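Local coordinates for CCHC-type domain-containing protein (Trypanosoma brucei brucei, PDB 7C45) that binds uridine-rich RNA and probably trims the 3' ends of guide RNAs as an RNase D-type 3'-5' exonuclease, at residues K52-I57 / V107-C112; F101-D106 / V121-V126; S142-V147 / R193-L198; A220-H225 / R245-R250. One frame throughout, in Å; residues are numbered along the deposited sequence.

Contact 1. Residues K52-I57 / V107-C112; sequences KQLGRI and VEALSC. With nucleotides of chain B.
In this DnaQ-like exonuclease fold, the loop between strands 37-44 and 57-64 lies along helix 104-114, beside the RNA site. Two kinds of contact hold it there. The polar one joins Gln-53 to Glu-108. Gln-53 bends at chi2 (64°) and crosses the extended glutamate obliquely. Its NE2 donates to Glu-108 OE2 over 3.0 Å, in the plane of its own amide but from above the carboxylate plane. The other oxygen, Glu-108 OE1, accepts a hydrogen bond from a water at 2.7 Å, and that water accepts from Leu-54 N. Val-232 N also donates to OE2, and Arg-105 NH1 makes a salt bridge to OE1, so each oxygen has two partners. The apolar part centres on Ala-109 CB, with Leu-54 CD1 and Ile-57 CD1 each 4.1 Å away. The second branch of Leu-54 faces the RNA: CD2 lies 3.4 Å from O4' of U10 of chain B. Leu-54 packs on Ala-44 and Ile-57 on Ile-42, both of strand 37-44, while Ile-57 also touches Val-75 of helix 75-78.

Contact 2. Residues F101-D106 / V121-V126; sequences FDCRRD and VLDLQV. With nucleotides of chain B.
Phe-101 and Gln-125 cross at about a right angle where the turn from strand 97-100 into helix 104-114 meets the turn from strand 121-123 into helix 124-136. Strand 97-100, helix 104-114 and strand 121-123 form a beta-alpha-beta unit. Gln-125 CB sits over the centre of the Phe-101 ring, 3.6 Å from the centroid, in a CH-pi contact. The glutamine chain then runs on, extended, to the RNA. Asp-102 lies beside it and points the same way, with the carboxylate and amide planes turned 40° apart. Both reach the ribose of U8 of chain B. Its O2' donates to Asp-102 OD2 in a very short bond of 2.5 Å and accepts from Gln-125 NE2 at 2.8 Å. This hydroxyl is a mark of RNA, so the pair probably helps to read the sugar. Gln-125 OE1 is hydrogen-bonded to Arg-141 NH1.

Asp-123 ties the two turns together. It is the N-cap of helix 124-136, and OD1 accepts from Val-126 N. The same OD1 accepts from Asp-102 N, and OD2 accepts from Cys-103 N, each at 2.9 Å. Both donors come from above the carboxylate plane. Asp-102 in turn caps Arg-104 N with OD1. Arg-104 grips this carboxylate side-on: NE donates to the syn lone pair of Asp-102 OD1, and NH2 makes a salt bridge to Asp-102 OD2 at 2.8 Å.

Contact 3. Residues S142-V147 / R193-L198; sequences SGMGYV and RHILLL. With nucleotides of chain B.
Met-144 leaves the first turn of helix 144-152 with its CB directed at helix 182-202. CB lies 4.1 Å from OP1 of U9 of chain B, so the root of the side chain borders the RNA backbone. CG is anti to the backbone N (chi1 174°). Bends at chi2 and chi3 then turn the thioether across the facing helix. SD comes 3.8 Å from His-194 CB and equally near Leu-198 CD1, resting between residues one turn apart. The tip, CE, goes on to Ile-195 and meets CG1 at 3.8 Å, with the two side chains crossing at about a right angle. Val-147, almost one turn after Met-144, adds CG1 against Leu-198 CD1.

This is apolar packing of two helices in the exonuclease domain. Helix 182-202 carries the metal ligand Asp-191, whose side chain is about 4 Å from that of Met-144. Segment 142-147 also borders the RNA. Gly-143 is the N-cap residue, and Met-144 N donates to OP1 of U9 of chain B, so the helix start receives a phosphate. The uracil of U6 of chain B lies over one face of the Tyr-146 ring, with its N3 above the ring centre. From there N3 donates to Ser-142 OG at 2.7 Å, a bond that is nearly straight (165°).

Contact 4. Residues A220-H225 / R245-R250; sequences AQYVEH and RAWLER
An aromatic cluster of Tyr-222, His-225 and Trp-247 joins helix 212-226 to the short helix 245-251. The segment axes come no closer than 12.3 Å and their directions differ by 139°. The large indole spans this gap, and the tight packing is all around its six-membered ring. Gln-221 bends at chi2 and lays CG over one face, 3.4 Å from the ring centroid and close to the normal, a CH-pi contact. The outer edge of the indole points into Tyr-222. Trp-247 CZ3 stands over the centre of the phenol face in an edge-to-face pair, planes at 74°. Next to CZ3, Trp-247 CH2 approaches His-225 more loosely, 4.0 Å from His-225 CB; the two rings meet obliquely, planes at 70°.

The solvent side is sparse. Arg-250 stretches out along the surface, and its NH2 comes only within 4.0 Å of Gln-221 NE2; the amide nitrogen is hydrogen-bonded to Tyr-251 OH. On the buried side Tyr-222 OH bonds to Asp-237 of the linking loop. Tyr-222 also packs on Arg-104 of helix 104-114, Trp-247 rests on Leu-218 of helix 212-226, and Leu-248 lies against Trp-133 of helix 124-136.

Contacts 1, 2 and 3 line the path of the RNA, while contact 4 stays about 10 Å from it at the nearest atoms. Contacts 1 and 2 share helix 104-114; Leu-54 CD1 lies 3.8 Å from Asp-106 OD1. Contacts 2 and 3 meet through a probable hydrogen bond from Gln-125 NE2 to Ser-142 O at 2.9 Å. Contact 2 holds the U8 ribose of chain B; contact 3 meets the U9 phosphate and the U6 base. Asp-41, Glu-43 and Asp-191 form the calcium site. The side chains of Phe-101 and Ile-195 each lie about 6 Å from a calcium ion, that of Leu-54 about 7 Å. Contact 4 backs contact 2, with Tyr-222 CD1 3.9 Å from Arg-104 CG.

Contact 1. Residues K52-I57 / V107-C112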
# COMPACT_ATOMS: atom_id res chain seq x y z
N LYS A 52 -18.46 2.43 4.21
CA LYS A 52 -17.17 1.86 3.85
C LYS A 52 -16.53 2.56 2.65
O LYS A 52 -15.29 2.64 2.56
CB LYS A 52 -17.33 0.37 3.55
CG LYS A 52 -16.50 -0.54 4.44
CD LYS A 52 -16.80 -2.00 4.16
CE LYS A 52 -15.89 -2.90 4.97
NZ LYS A 52 -14.47 -2.62 4.63
N GLN A 53 -17.35 3.05 1.71
CA GLN A 53 -16.82 3.73 0.53
C GLN A 53 -16.04 4.98 0.93
O GLN A 53 -16.40 5.69 1.87
CB GLN A 53 -17.96 4.13 -0.42
CG GLN A 53 -18.67 3.00 -1.15
CD GLN A 53 -19.41 2.03 -0.22
OE1 GLN A 53 -19.94 2.42 0.82
NE2 GLN A 53 -19.42 0.75 -0.60
N LEU A 54 -14.97 5.28 0.19
CA LEU A 54 -14.29 6.55 0.39
C LEU A 54 -15.25 7.69 0.12
O LEU A 54 -16.14 7.59 -0.73
CB LEU A 54 -13.09 6.69 -0.54
CG LEU A 54 -11.89 5.77 -0.28
CD1 LEU A 54 -10.75 6.23 -1.13
CD2 LEU A 54 -11.47 5.74 1.17
N GLY A 55 -15.07 8.79 0.85
CA GLY A 55 -15.78 10.02 0.53
C GLY A 55 -15.27 10.65 -0.77
O GLY A 55 -14.53 10.06 -1.55
N ARG A 56 -15.70 11.89 -0.99
CA ARG A 56 -15.36 12.59 -2.22
C ARG A 56 -13.85 12.66 -2.39
O ARG A 56 -13.14 13.03 -1.46
CB ARG A 56 -15.94 14.00 -2.18
CG ARG A 56 -15.75 14.80 -3.44
CD ARG A 56 -16.50 16.12 -3.26
NE ARG A 56 -16.37 17.02 -4.39
CZ ARG A 56 -17.01 18.17 -4.49
NH1 ARG A 56 -17.84 18.55 -3.52
NH2 ARG A 56 -16.83 18.93 -5.56
N ILE A 57 -13.35 12.26 -3.56
CA ILE A 57 -11.91 12.29 -3.77
C ILE A 57 -11.40 13.72 -3.65
O ILE A 57 -11.95 14.64 -4.25
CB ILE A 57 -11.55 11.71 -5.14
CG1 ILE A 57 -11.74 10.19 -5.15
CG2 ILE A 57 -10.12 12.07 -5.48
CD1 ILE A 57 -11.60 9.58 -6.50
N VAL A 107 -9.77 1.67 -5.65
CA VAL A 107 -10.27 1.24 -6.95
C VAL A 107 -11.77 1.45 -7.02
O VAL A 107 -12.31 1.87 -8.07
CB VAL A 107 -9.85 -0.22 -7.16
CG1 VAL A 107 -10.80 -0.97 -8.04
CG2 VAL A 107 -8.40 -0.25 -7.66
N GLU A 108 -12.47 1.23 -5.90
CA GLU A 108 -13.89 1.53 -5.84
C GLU A 108 -14.14 3.00 -6.11
O GLU A 108 -15.05 3.34 -6.85
CB GLU A 108 -14.46 1.14 -4.48
CG GLU A 108 -15.93 1.47 -4.33
CD GLU A 108 -16.43 1.08 -2.97
OE1 GLU A 108 -15.77 1.45 -1.99
OE2 GLU A 108 -17.45 0.37 -2.88
N ALA A 109 -13.31 3.87 -5.52
CA ALA A 109 -13.49 5.31 -5.73
C ALA A 109 -13.11 5.72 -7.14
O ALA A 109 -13.77 6.59 -7.73
CB ALA A 109 -12.69 6.11 -4.70
N LEU A 110 -12.05 5.13 -7.69
CA LEU A 110 -11.70 5.44 -9.07
C LEU A 110 -12.84 5.08 -10.01
O LEU A 110 -13.16 5.84 -10.92
CB LEU A 110 -10.42 4.70 -9.49
CG LEU A 110 -9.14 5.20 -8.81
CD1 LEU A 110 -7.95 4.34 -9.25
CD2 LEU A 110 -8.88 6.66 -9.13
N SER A 111 -13.49 3.94 -9.78
CA SER A 111 -14.54 3.50 -10.69
C SER A 111 -15.82 4.30 -10.48
O SER A 111 -16.41 4.80 -11.44
CB SER A 111 -14.79 2.00 -10.52
OG SER A 111 -15.87 1.57 -11.35
N CYS A 112 -16.25 4.43 -9.23
CA CYS A 112 -17.51 5.11 -8.91
C CYS A 112 -17.43 6.59 -9.23
O CYS A 112 -18.36 7.15 -9.82
CB CYS A 112 -17.84 4.95 -7.44
SG CYS A 112 -18.43 3.33 -7.03
P U B 10 -4.94 5.67 3.55
OP1 U B 10 -4.10 6.40 2.58
OP2 U B 10 -4.48 5.44 4.95
O5' U B 10 -6.37 6.39 3.63
C5' U B 10 -6.96 6.94 2.46
C4' U B 10 -8.31 7.53 2.75
O4' U B 10 -9.09 6.58 3.49
C3' U B 10 -8.33 8.77 3.62
O3' U B 10 -8.07 9.95 2.90
C2' U B 10 -9.73 8.75 4.21
O2' U B 10 -10.65 9.26 3.26
C1' U B 10 -9.96 7.25 4.37
N1 U B 10 -9.69 6.78 5.74
C2 U B 10 -10.70 6.99 6.65
O2 U B 10 -11.74 7.55 6.35
N3 U B 10 -10.43 6.53 7.92
C4 U B 10 -9.28 5.89 8.33
O4 U B 10 -9.18 5.54 9.51
C5 U B 10 -8.28 5.70 7.32
C6 U B 10 -8.52 6.14 6.08
O HOH W 1 -14.30 3.65 -2.25

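Contact 2. Residues F101-D106 / V121-V126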
# COMPACT_ATOMS: atom_id res chain seq x y z
N PHE A 101 -1.19 0.17 -1.98
CA PHE A 101 -1.14 -0.49 -0.67
C PHE A 101 -2.58 -0.52 -0.16
O PHE A 101 -3.11 0.48 0.34
CB PHE A 101 -0.21 0.22 0.31
CG PHE A 101 0.05 -0.59 1.56
CD1 PHE A 101 1.06 -1.52 1.57
CD2 PHE A 101 -0.74 -0.44 2.69
CE1 PHE A 101 1.32 -2.28 2.70
CE2 PHE A 101 -0.50 -1.21 3.81
CZ PHE A 101 0.53 -2.13 3.82
N ASP A 102 -3.20 -1.70 -0.31
CA ASP A 102 -4.64 -1.92 -0.20
C ASP A 102 -5.37 -1.10 -1.26
O ASP A 102 -5.70 0.07 -1.02
CB ASP A 102 -5.18 -1.59 1.21
CG ASP A 102 -6.63 -2.09 1.40
OD1 ASP A 102 -7.23 -2.50 0.40
OD2 ASP A 102 -7.15 -2.07 2.53
N CYS A 103 -5.66 -1.72 -2.40
CA CYS A 103 -6.28 -1.04 -3.53
C CYS A 103 -7.80 -0.98 -3.44
O CYS A 103 -8.43 -0.34 -4.28
CB CYS A 103 -5.91 -1.73 -4.85
SG CYS A 103 -6.57 -3.39 -5.08
N ARG A 104 -8.40 -1.62 -2.45
CA ARG A 104 -9.82 -1.94 -2.55
C ARG A 104 -10.68 -0.69 -2.60
O ARG A 104 -11.46 -0.47 -3.54
CB ARG A 104 -10.24 -2.84 -1.39
CG ARG A 104 -9.70 -4.26 -1.52
CD ARG A 104 -9.99 -5.06 -0.24
NE ARG A 104 -9.40 -4.39 0.90
CZ ARG A 104 -9.61 -4.74 2.16
NH1 ARG A 104 -10.37 -5.80 2.44
NH2 ARG A 104 -9.04 -4.03 3.12
N ARG A 105 -10.60 0.12 -1.55
CA ARG A 105 -11.36 1.37 -1.50
C ARG A 105 -10.93 2.33 -2.61
O ARG A 105 -11.77 3.06 -3.16
CB ARG A 105 -11.18 2.03 -0.13
CG ARG A 105 -12.37 2.02 0.77
CD ARG A 105 -12.85 0.62 0.99
NE ARG A 105 -14.07 0.33 0.24
CZ ARG A 105 -14.63 -0.87 0.24
NH1 ARG A 105 -15.74 -1.12 -0.45
NH2 ARG A 105 -14.07 -1.84 0.96
N ASP A 106 -9.64 2.37 -2.92
CA ASP A 106 -9.14 3.27 -3.96
C ASP A 106 -9.76 2.95 -5.30
O ASP A 106 -10.23 3.85 -6.01
CB ASP A 106 -7.62 3.16 -4.08
CG ASP A 106 -6.89 3.76 -2.89
OD1 ASP A 106 -7.54 4.42 -2.07
OD2 ASP A 106 -5.66 3.57 -2.82
N VAL A 121 -2.21 -3.77 -12.18
CA VAL A 121 -2.19 -3.30 -10.80
C VAL A 121 -1.47 -4.34 -9.94
O VAL A 121 -1.60 -5.54 -10.17
CB VAL A 121 -3.62 -3.05 -10.27
CG1 VAL A 121 -3.60 -2.62 -8.80
CG2 VAL A 121 -4.33 -1.95 -11.05
N LEU A 122 -0.70 -3.87 -8.97
CA LEU A 122 -0.03 -4.74 -8.01
C LEU A 122 -0.23 -4.14 -6.63
O LEU A 122 0.20 -3.01 -6.39
CB LEU A 122 1.46 -4.88 -8.32
CG LEU A 122 2.23 -5.78 -7.37
CD1 LEU A 122 1.70 -7.18 -7.49
CD2 LEU A 122 3.71 -5.77 -7.79
N ASP A 123 -0.86 -4.90 -5.73
CA ASP A 123 -1.19 -4.42 -4.39
C ASP A 123 -0.12 -4.95 -3.44
O ASP A 123 -0.04 -6.16 -3.19
CB ASP A 123 -2.59 -4.87 -4.00
CG ASP A 123 -3.03 -4.34 -2.64
OD1 ASP A 123 -2.21 -4.06 -1.77
OD2 ASP A 123 -4.26 -4.22 -2.46
N LEU A 124 0.72 -4.06 -2.93
CA LEU A 124 1.86 -4.53 -2.14
C LEU A 124 1.43 -5.03 -0.76
O LEU A 124 2.12 -5.87 -0.16
CB LEU A 124 2.89 -3.42 -2.01
CG LEU A 124 3.59 -3.02 -3.31
CD1 LEU A 124 4.71 -2.02 -2.99
CD2 LEU A 124 4.13 -4.23 -4.10
N GLN A 125 0.31 -4.53 -0.23
CA GLN A 125 -0.20 -5.13 1.01
C GLN A 125 -0.57 -6.58 0.78
O GLN A 125 -0.21 -7.45 1.58
CB GLN A 125 -1.42 -4.36 1.51
CG GLN A 125 -1.89 -4.80 2.89
CD GLN A 125 -3.23 -4.19 3.28
OE1 GLN A 125 -4.21 -4.35 2.57
NE2 GLN A 125 -3.25 -3.46 4.39
N VAL A 126 -1.28 -6.85 -0.32
CA VAL A 126 -1.61 -8.22 -0.70
C VAL A 126 -0.33 -9.05 -0.90
O VAL A 126 -0.26 -10.21 -0.48
CB VAL A 126 -2.51 -8.24 -1.95
CG1 VAL A 126 -2.76 -9.64 -2.43
CG2 VAL A 126 -3.85 -7.56 -1.63
P U B 8 -5.23 -2.37 11.19
OP1 U B 8 -6.54 -2.35 11.88
OP2 U B 8 -4.25 -3.41 11.59
O5' U B 8 -5.56 -2.42 9.64
C5' U B 8 -4.70 -3.08 8.73
C4' U B 8 -5.19 -2.90 7.33
O4' U B 8 -6.53 -3.44 7.20
C3' U B 8 -5.33 -1.47 6.83
O3' U B 8 -4.09 -0.95 6.40
C2' U B 8 -6.35 -1.61 5.71
O2' U B 8 -5.73 -2.15 4.54
C1' U B 8 -7.27 -2.68 6.28
N1 U B 8 -8.43 -2.12 7.02
C2 U B 8 -9.51 -1.71 6.28
O2 U B 8 -9.51 -1.74 5.07
N3 U B 8 -10.56 -1.23 7.03
C4 U B 8 -10.60 -1.18 8.41
O4 U B 8 -11.61 -0.73 8.98
C5 U B 8 -9.44 -1.66 9.10
C6 U B 8 -8.41 -2.11 8.39
P U B 9 -3.80 0.63 6.48
OP1 U B 9 -2.40 0.81 6.02
OP2 U B 9 -4.20 1.07 7.84
O5' U B 9 -4.85 1.24 5.45
C5' U B 9 -4.55 1.37 4.07
C4' U B 9 -5.72 1.91 3.25
O4' U B 9 -6.93 1.17 3.50
C3' U B 9 -6.13 3.36 3.47
O3' U B 9 -5.26 4.27 2.84
C2' U B 9 -7.55 3.39 2.92
O2' U B 9 -7.56 3.46 1.50
C1' U B 9 -8.05 2.01 3.34
N1 U B 9 -8.79 2.06 4.61
C2 U B 9 -10.08 2.57 4.61
O2 U B 9 -10.65 2.98 3.61
N3 U B 9 -10.71 2.60 5.82
C4 U B 9 -10.19 2.18 7.03
O4 U B 9 -10.88 2.27 8.04
C5 U B 9 -8.85 1.67 6.95
C6 U B 9 -8.20 1.63 5.78

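Contact 3. Residues S142-V147 / R193-L198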
# COMPACT_ATOMS: atom_id res chain seq x y z
N SER A 142 -1.66 -6.36 6.98
CA SER A 142 -0.92 -5.52 7.89
C SER A 142 -0.89 -4.09 7.38
O SER A 142 -0.96 -3.83 6.18
CB SER A 142 0.50 -6.04 8.09
OG SER A 142 0.43 -7.28 8.77
N GLY A 143 -0.84 -3.15 8.32
CA GLY A 143 -0.79 -1.75 7.97
C GLY A 143 0.58 -1.36 7.42
O GLY A 143 1.56 -2.08 7.54
N MET A 144 0.63 -0.17 6.82
CA MET A 144 1.84 0.31 6.18
C MET A 144 3.03 0.35 7.13
O MET A 144 4.15 0.02 6.75
CB MET A 144 1.56 1.70 5.60
CG MET A 144 2.75 2.41 5.03
SD MET A 144 3.41 1.64 3.55
CE MET A 144 2.28 2.29 2.32
N GLY A 145 2.80 0.76 8.38
CA GLY A 145 3.91 0.86 9.31
C GLY A 145 4.58 -0.48 9.58
O GLY A 145 5.80 -0.60 9.55
N TYR A 146 3.76 -1.50 9.83
CA TYR A 146 4.26 -2.85 10.06
C TYR A 146 4.96 -3.41 8.83
O TYR A 146 6.02 -4.05 8.94
CB TYR A 146 3.09 -3.76 10.45
CG TYR A 146 3.52 -5.16 10.84
CD1 TYR A 146 3.73 -6.14 9.89
CD2 TYR A 146 3.72 -5.49 12.17
CE1 TYR A 146 4.13 -7.40 10.25
CE2 TYR A 146 4.10 -6.76 12.54
CZ TYR A 146 4.31 -7.71 11.58
OH TYR A 146 4.70 -8.98 11.94
N VAL A 147 4.39 -3.20 7.65
CA VAL A 147 5.03 -3.73 6.45
C VAL A 147 6.34 -3.01 6.20
O VAL A 147 7.34 -3.64 5.83
CB VAL A 147 4.10 -3.63 5.24
CG1 VAL A 147 4.84 -4.13 4.00
CG2 VAL A 147 2.86 -4.40 5.48
N ARG A 193 5.64 7.40 -1.55
CA ARG A 193 7.08 7.19 -1.40
C ARG A 193 7.35 5.81 -0.83
O ARG A 193 8.20 5.06 -1.32
CB ARG A 193 7.71 8.24 -0.49
CG ARG A 193 7.71 9.67 -0.99
CD ARG A 193 8.64 10.51 -0.12
NE ARG A 193 8.45 11.93 -0.30
CZ ARG A 193 7.74 12.71 0.51
NH1 ARG A 193 7.13 12.20 1.58
NH2 ARG A 193 7.63 14.00 0.25
N HIS A 194 6.63 5.45 0.23
CA HIS A 194 6.79 4.15 0.86
C HIS A 194 6.40 3.02 -0.07
O HIS A 194 7.04 1.98 -0.09
CB HIS A 194 5.95 4.10 2.13
CG HIS A 194 6.35 5.11 3.15
ND1 HIS A 194 7.65 5.51 3.32
CD2 HIS A 194 5.61 5.80 4.04
CE1 HIS A 194 7.71 6.42 4.28
NE2 HIS A 194 6.49 6.61 4.73
N ILE A 195 5.34 3.21 -0.85
CA ILE A 195 4.94 2.19 -1.81
C ILE A 195 6.04 1.95 -2.84
O ILE A 195 6.36 0.81 -3.16
CB ILE A 195 3.62 2.59 -2.49
CG1 ILE A 195 2.50 2.50 -1.45
CG2 ILE A 195 3.34 1.66 -3.66
CD1 ILE A 195 1.14 3.13 -1.89
N LEU A 196 6.60 3.03 -3.39
CA LEU A 196 7.60 2.84 -4.43
C LEU A 196 8.85 2.18 -3.85
O LEU A 196 9.42 1.27 -4.45
CB LEU A 196 7.92 4.18 -5.11
CG LEU A 196 8.84 4.14 -6.33
CD1 LEU A 196 8.16 3.42 -7.48
CD2 LEU A 196 9.31 5.53 -6.77
N LEU A 197 9.26 2.59 -2.66
CA LEU A 197 10.46 1.97 -2.11
C LEU A 197 10.20 0.52 -1.74
O LEU A 197 11.08 -0.34 -1.91
CB LEU A 197 10.98 2.78 -0.93
CG LEU A 197 10.39 2.75 0.47
CD1 LEU A 197 10.93 1.59 1.31
CD2 LEU A 197 10.66 4.07 1.15
N LEU A 198 8.99 0.22 -1.25
CA LEU A 198 8.65 -1.17 -0.93
C LEU A 198 8.69 -2.06 -2.15
O LEU A 198 9.02 -3.25 -2.04
CB LEU A 198 7.26 -1.24 -0.29
CG LEU A 198 7.27 -0.86 1.19
CD1 LEU A 198 5.84 -0.71 1.71
CD2 LEU A 198 8.06 -1.87 2.03
P U B 6 0.01 -6.64 18.67
OP1 U B 6 -0.50 -5.66 19.64
OP2 U B 6 -0.82 -7.79 18.27
O5' U B 6 0.39 -5.89 17.33
C5' U B 6 1.27 -4.78 17.33
C4' U B 6 1.08 -3.95 16.08
O4' U B 6 1.59 -4.69 14.94
C3' U B 6 -0.36 -3.59 15.74
O3' U B 6 -0.36 -2.34 15.07
C2' U B 6 -0.75 -4.68 14.74
O2' U B 6 -1.80 -4.36 13.85
C1' U B 6 0.56 -4.87 13.98
N1 U B 6 0.71 -6.19 13.38
C2 U B 6 0.57 -6.26 12.01
O2 U B 6 0.32 -5.29 11.31
N3 U B 6 0.74 -7.51 11.48
C4 U B 6 1.01 -8.66 12.18
O4 U B 6 1.12 -9.72 11.54
C5 U B 6 1.12 -8.50 13.59
C6 U B 6 0.96 -7.30 14.15
P U B 9 -3.80 0.63 6.48
OP1 U B 9 -2.40 0.81 6.02
OP2 U B 9 -4.20 1.07 7.84
O5' U B 9 -4.85 1.24 5.45
C5' U B 9 -4.55 1.37 4.07
C4' U B 9 -5.72 1.91 3.25
O4' U B 9 -6.93 1.17 3.50
C3' U B 9 -6.13 3.36 3.47
O3' U B 9 -5.26 4.27 2.84
C2' U B 9 -7.55 3.39 2.92
O2' U B 9 -7.56 3.46 1.50
C1' U B 9 -8.05 2.01 3.34
N1 U B 9 -8.79 2.06 4.61
C2 U B 9 -10.08 2.57 4.61
O2 U B 9 -10.65 2.98 3.61
N3 U B 9 -10.71 2.60 5.82
C4 U B 9 -10.19 2.18 7.03
O4 U B 9 -10.88 2.27 8.04
C5 U B 9 -8.85 1.67 6.95
C6 U B 9 -8.20 1.63 5.78

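Contact 4. Residues A220-H225 / R245-R250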
# COMPACT_ATOMS: atom_id res chain seq x y z
N ALA A 220 -5.51 -8.36 -9.69
CA ALA A 220 -6.49 -8.14 -10.75
C ALA A 220 -7.87 -8.62 -10.33
O ALA A 220 -8.88 -8.02 -10.71
CB ALA A 220 -6.09 -8.83 -12.04
N GLN A 221 -7.93 -9.70 -9.55
CA GLN A 221 -9.21 -10.16 -9.03
C GLN A 221 -9.84 -9.12 -8.11
O GLN A 221 -11.06 -8.91 -8.13
CB GLN A 221 -9.02 -11.48 -8.28
CG GLN A 221 -10.31 -12.11 -7.76
CD GLN A 221 -11.31 -12.37 -8.87
OE1 GLN A 221 -12.33 -11.68 -8.96
NE2 GLN A 221 -11.01 -13.34 -9.73
N TYR A 222 -9.03 -8.49 -7.27
CA TYR A 222 -9.54 -7.42 -6.40
C TYR A 222 -10.05 -6.25 -7.22
O TYR A 222 -11.09 -5.65 -6.88
CB TYR A 222 -8.45 -6.97 -5.43
CG TYR A 222 -8.43 -7.84 -4.21
CD1 TYR A 222 -9.39 -7.70 -3.23
CD2 TYR A 222 -7.46 -8.82 -4.06
CE1 TYR A 222 -9.40 -8.53 -2.12
CE2 TYR A 222 -7.46 -9.66 -2.96
CZ TYR A 222 -8.43 -9.51 -1.98
OH TYR A 222 -8.46 -10.35 -0.88
N VAL A 223 -9.35 -5.89 -8.30
CA VAL A 223 -9.82 -4.78 -9.12
C VAL A 223 -11.13 -5.16 -9.82
O VAL A 223 -12.04 -4.34 -9.94
CB VAL A 223 -8.73 -4.34 -10.12
CG1 VAL A 223 -9.26 -3.22 -11.03
CG2 VAL A 223 -7.51 -3.82 -9.37
N GLU A 224 -11.25 -6.41 -10.27
CA GLU A 224 -12.52 -6.84 -10.86
C GLU A 224 -13.66 -6.74 -9.86
O GLU A 224 -14.79 -6.41 -10.21
CB GLU A 224 -12.40 -8.28 -11.36
CG GLU A 224 -11.57 -8.44 -12.61
CD GLU A 224 -12.20 -7.76 -13.81
OE1 GLU A 224 -13.36 -8.09 -14.14
OE2 GLU A 224 -11.54 -6.88 -14.40
N HIS A 225 -13.38 -7.07 -8.60
CA HIS A 225 -14.41 -7.08 -7.58
C HIS A 225 -14.84 -5.66 -7.20
O HIS A 225 -16.03 -5.40 -7.01
CB HIS A 225 -13.90 -7.84 -6.35
CG HIS A 225 -14.97 -8.20 -5.37
ND1 HIS A 225 -15.48 -7.29 -4.46
CD2 HIS A 225 -15.62 -9.36 -5.15
CE1 HIS A 225 -16.40 -7.89 -3.72
NE2 HIS A 225 -16.50 -9.14 -4.12
N ARG A 245 -9.17 -16.28 2.14
CA ARG A 245 -8.33 -17.49 2.05
C ARG A 245 -8.56 -18.25 0.75
O ARG A 245 -7.61 -18.82 0.19
CB ARG A 245 -8.58 -18.43 3.24
CG ARG A 245 -8.21 -17.84 4.56
CD ARG A 245 -8.16 -18.92 5.64
NE ARG A 245 -7.77 -18.33 6.90
CZ ARG A 245 -8.60 -17.64 7.68
NH1 ARG A 245 -8.17 -17.12 8.82
NH2 ARG A 245 -9.87 -17.47 7.32
N ALA A 246 -9.80 -18.30 0.26
CA ALA A 246 -10.04 -19.03 -0.98
C ALA A 246 -9.27 -18.41 -2.14
O ALA A 246 -8.72 -19.12 -2.98
CB ALA A 246 -11.53 -19.09 -1.29
N TRP A 247 -9.21 -17.07 -2.21
CA TRP A 247 -8.42 -16.45 -3.27
C TRP A 247 -6.93 -16.74 -3.09
O TRP A 247 -6.21 -16.95 -4.06
CB TRP A 247 -8.67 -14.95 -3.33
CG TRP A 247 -10.01 -14.61 -3.87
CD1 TRP A 247 -11.00 -15.49 -4.22
CD2 TRP A 247 -10.49 -13.31 -4.16
NE1 TRP A 247 -12.09 -14.79 -4.69
CE2 TRP A 247 -11.80 -13.46 -4.67
CE3 TRP A 247 -9.95 -12.03 -4.04
CZ2 TRP A 247 -12.57 -12.36 -5.05
CZ3 TRP A 247 -10.73 -10.95 -4.41
CH2 TRP A 247 -12.03 -11.12 -4.90
N LEU A 248 -6.45 -16.74 -1.85
CA LEU A 248 -5.05 -17.09 -1.60
C LEU A 248 -4.76 -18.51 -2.07
O LEU A 248 -3.75 -18.76 -2.76
CB LEU A 248 -4.73 -16.94 -0.12
CG LEU A 248 -4.54 -15.49 0.36
CD1 LEU A 248 -4.56 -15.37 1.86
CD2 LEU A 248 -3.26 -14.90 -0.17
N GLU A 249 -5.63 -19.45 -1.71
CA GLU A 249 -5.46 -20.83 -2.16
C GLU A 249 -5.39 -20.90 -3.68
O GLU A 249 -4.57 -21.63 -4.24
CB GLU A 249 -6.58 -21.73 -1.63
CG GLU A 249 -6.69 -21.80 -0.11
CD GLU A 249 -6.02 -23.04 0.50
OE1 GLU A 249 -5.15 -23.63 -0.18
OE2 GLU A 249 -6.35 -23.40 1.65
N ARG A 250 -6.23 -20.11 -4.37
CA ARG A 250 -6.32 -20.18 -5.82
C ARG A 250 -5.10 -19.55 -6.50
O ARG A 250 -4.49 -20.16 -7.39
CB ARG A 250 -7.60 -19.50 -6.29
CG ARG A 250 -7.68 -19.29 -7.78
CD ARG A 250 -9.03 -18.66 -8.08
NE ARG A 250 -9.20 -18.34 -9.49
CZ ARG A 250 -10.26 -17.71 -9.98
NH1 ARG A 250 -10.33 -17.46 -11.28
NH2 ARG A 250 -11.24 -17.34 -9.17